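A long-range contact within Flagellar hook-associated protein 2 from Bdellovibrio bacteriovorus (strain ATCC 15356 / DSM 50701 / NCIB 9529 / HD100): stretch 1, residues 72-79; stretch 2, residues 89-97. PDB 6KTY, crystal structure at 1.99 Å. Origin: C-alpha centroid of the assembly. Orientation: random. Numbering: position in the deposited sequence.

Stretch 1 (72-79) TKEVYING
Stretch 2 (89-97) KQINAANVG

Residues 72-77 form a strand that begins earlier in the chain, and residues 78 and 79 follow it. Stretch 2 opens in a helix that also begins earlier in the chain. The strand is extended throughout, with phi between -76° and -124° and psi between 113° and 131°. The helix keeps phi near -65° and psi between -23° and -48°. The two axes approach to 8.5 Å, and their N-to-C directions make an angle of 136°, so the helix runs back against the strand obliquely. The register follows from this. CA of Ile77 lies 7.2 Å from CA of Gln90, CA of Val75 lies 6.5 Å from CA of Ile91, and CA of Lys73 lies 6.8 Å from CA of Val96.

Within the helix, Ala93 N donates to Lys89 O at 2.9 Å and Ala94 N donates to Gln90 O at 2.9 Å. A weak bond also joins Ala94 N to Ile91 O at 3.2 Å. Asn95 N reaches Asn92 O at 3.2 Å. Asn95 then leaves helical geometry with phi/psi 60/47. The chain continues through Val96 at -107/24 and Gly97 at 85/16, a positive phi that favours glycine. This turn leaves Val96 with its CA-to-CB bond directed toward the strand.

The apolar contacts centre on Val75. Its CA-to-CB bond points toward the helix, its chi1 is t (168°), and it is buried. Val75 CG1 lies 4.1 Å from Ile91 CG1. Val75 CG2 lies 3.8 Å from Ala94 CB and 3.9 Å from Val96 CG2. Val75 CG1 is also 4.4 Å from Ala94 CB, so both methyls reach that residue. Ile91 has chi1 m and chi2 t, and its CA-to-CB bond points sideways. Val96 has chi1 m (-66°). Lys73 also points toward stretch 2, and its aliphatic chain extends the patch: Lys73 CG is 4.1 Å from Val96 CB. Its chi angles are m, m, t, t. Glu74, between Lys73 and Val75, points away, as expected from strand alternation.

The polar contact is made by Gln90, which points toward the strand with chi1 m (-67°), chi2 t and chi3 71°. One hydrogen bond crosses between the stretches. Asn78 N donates to Gln90 OE1 at 3.1 Å, with an N-H...acceptor angle of 170°, so it is nearly linear. The side chain of Gln90 therefore reaches the backbone just beyond the end of the strand. Asn78 itself has phi/psi -85/124 and chi1 t.

Other close approaches surround this bond. Gln90 OE1 lies 3.0 Å from Tyr76 O, but both atoms are acceptors and no hydrogen bond forms. Ile77 CA is 3.7 Å from Gln90 OE1. Ile77 has chi1 and chi2 both m; its CA-to-CB bond points sideways, yet its end comes nearer, with Ile77 CD1 4.2 Å from Gln90 CD. Tyr76 has chi1 m, and its ring leads away from the helix.

The contact buries 366 Å² in total, counting both sides.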

# COMPACT_ATOMS: atom_id res chain seq x y z
N THR A 72 17.15 -3.75 -37.07
CA THR A 72 15.90 -4.26 -37.55
C THR A 72 15.97 -5.77 -37.55
O THR A 72 16.91 -6.36 -38.09
CB THR A 72 15.61 -3.80 -39.00
OG1 THR A 72 15.65 -2.37 -39.07
CG2 THR A 72 14.23 -4.32 -39.45
N LYS A 73 14.95 -6.41 -36.98
CA LYS A 73 14.88 -7.86 -36.95
C LYS A 73 13.56 -8.30 -37.58
O LYS A 73 12.50 -7.76 -37.28
CB LYS A 73 15.01 -8.40 -35.52
CG LYS A 73 16.25 -7.92 -34.77
CD LYS A 73 17.53 -8.53 -35.30
CE LYS A 73 18.74 -8.11 -34.49
NZ LYS A 73 20.01 -8.40 -35.22
N GLU A 74 13.64 -9.24 -38.51
CA GLU A 74 12.45 -9.75 -39.17
C GLU A 74 12.38 -11.23 -38.90
O GLU A 74 13.24 -11.96 -39.40
CB GLU A 74 12.51 -9.47 -40.67
CG GLU A 74 12.26 -7.98 -41.00
CD GLU A 74 12.25 -7.67 -42.49
OE1 GLU A 74 11.79 -8.52 -43.29
OE2 GLU A 74 12.69 -6.55 -42.86
N VAL A 75 11.36 -11.67 -38.16
CA VAL A 75 11.17 -13.08 -37.79
C VAL A 75 10.21 -13.74 -38.78
O VAL A 75 9.09 -13.29 -38.97
CB VAL A 75 10.63 -13.23 -36.34
CG1 VAL A 75 10.15 -14.66 -36.06
CG2 VAL A 75 11.71 -12.81 -35.32
N TYR A 76 10.70 -14.80 -39.42
CA TYR A 76 9.99 -15.47 -40.51
C TYR A 76 8.96 -16.46 -39.98
O TYR A 76 9.31 -17.43 -39.28
CB TYR A 76 10.97 -16.22 -41.41
CG TYR A 76 12.12 -15.37 -41.94
CD1 TYR A 76 11.89 -14.10 -42.50
CD2 TYR A 76 13.45 -15.82 -41.87
CE1 TYR A 76 12.95 -13.31 -42.98
CE2 TYR A 76 14.50 -15.04 -42.34
CZ TYR A 76 14.24 -13.79 -42.90
OH TYR A 76 15.29 -13.03 -43.38
N ILE A 77 7.71 -16.25 -40.35
CA ILE A 77 6.62 -17.14 -39.93
C ILE A 77 6.27 -18.13 -41.04
O ILE A 77 5.79 -17.78 -42.12
CB ILE A 77 5.43 -16.34 -39.46
CG1 ILE A 77 5.86 -15.46 -38.27
CG2 ILE A 77 4.27 -17.27 -39.08
CD1 ILE A 77 6.56 -16.26 -37.17
N ASN A 78 6.57 -19.38 -40.73
CA ASN A 78 6.34 -20.47 -41.62
C ASN A 78 4.90 -20.97 -41.47
O ASN A 78 4.45 -21.31 -40.37
CB ASN A 78 7.36 -21.54 -41.29
CG ASN A 78 7.26 -22.71 -42.17
OD1 ASN A 78 6.19 -23.02 -42.68
ND2 ASN A 78 8.36 -23.40 -42.36
N GLY A 79 4.17 -21.01 -42.59
CA GLY A 79 2.81 -21.53 -42.62
C GLY A 79 2.69 -22.91 -41.99
O GLY A 79 1.65 -23.23 -41.42
N LYS A 89 6.68 -20.00 -30.51
CA LYS A 89 7.90 -20.83 -30.49
C LYS A 89 8.96 -20.32 -31.49
O LYS A 89 10.13 -20.36 -31.19
CB LYS A 89 7.59 -22.34 -30.70
CG LYS A 89 6.87 -22.95 -29.46
CD LYS A 89 6.40 -24.36 -29.72
CE LYS A 89 5.81 -25.06 -28.47
NZ LYS A 89 4.78 -24.26 -27.69
N GLN A 90 8.54 -19.84 -32.67
CA GLN A 90 9.46 -19.33 -33.72
C GLN A 90 10.10 -17.99 -33.31
O GLN A 90 11.27 -17.75 -33.58
CB GLN A 90 8.71 -19.16 -35.07
CG GLN A 90 8.23 -20.47 -35.71
CD GLN A 90 7.51 -20.31 -37.08
OE1 GLN A 90 8.15 -19.99 -38.10
NE2 GLN A 90 6.20 -20.61 -37.11
N ILE A 91 9.33 -17.12 -32.67
CA ILE A 91 9.89 -15.87 -32.11
C ILE A 91 10.92 -16.25 -31.07
O ILE A 91 12.04 -15.77 -31.13
CB ILE A 91 8.85 -14.90 -31.54
CG1 ILE A 91 7.95 -14.34 -32.65
CG2 ILE A 91 9.50 -13.74 -30.82
CD1 ILE A 91 6.63 -13.61 -32.15
N ASN A 92 10.60 -17.16 -30.14
CA ASN A 92 11.61 -17.51 -29.14
C ASN A 92 12.85 -18.15 -29.80
O ASN A 92 13.98 -17.81 -29.45
CB ASN A 92 11.03 -18.41 -28.05
CG ASN A 92 10.06 -17.68 -27.14
OD1 ASN A 92 10.19 -16.46 -26.92
ND2 ASN A 92 9.05 -18.40 -26.62
N ALA A 93 12.65 -19.04 -30.78
CA ALA A 93 13.79 -19.75 -31.39
C ALA A 93 14.65 -18.82 -32.24
O ALA A 93 15.80 -19.11 -32.48
CB ALA A 93 13.32 -20.94 -32.22
N ALA A 94 14.08 -17.71 -32.72
CA ALA A 94 14.84 -16.75 -33.51
C ALA A 94 15.97 -16.09 -32.72
O ALA A 94 16.92 -15.58 -33.30
CB ALA A 94 13.91 -15.68 -34.05
N ASN A 95 15.84 -16.01 -31.39
CA ASN A 95 16.90 -15.43 -30.56
C ASN A 95 17.22 -13.96 -30.93
O ASN A 95 18.36 -13.60 -31.10
CB ASN A 95 18.16 -16.33 -30.62
CG ASN A 95 19.06 -16.18 -29.39
OD1 ASN A 95 18.59 -16.20 -28.25
ND2 ASN A 95 20.35 -16.00 -29.60
N VAL A 96 16.19 -13.14 -31.09
CA VAL A 96 16.39 -11.75 -31.52
C VAL A 96 16.18 -10.73 -30.37
O VAL A 96 15.86 -9.56 -30.62
CB VAL A 96 15.51 -11.42 -32.76
CG1 VAL A 96 15.98 -12.26 -33.94
CG2 VAL A 96 14.04 -11.66 -32.46
N GLY A 97 16.35 -11.17 -29.13
CA GLY A 97 16.20 -10.31 -27.95
C GLY A 97 14.77 -10.18 -27.46
O GLY A 97 14.45 -9.24 -26.72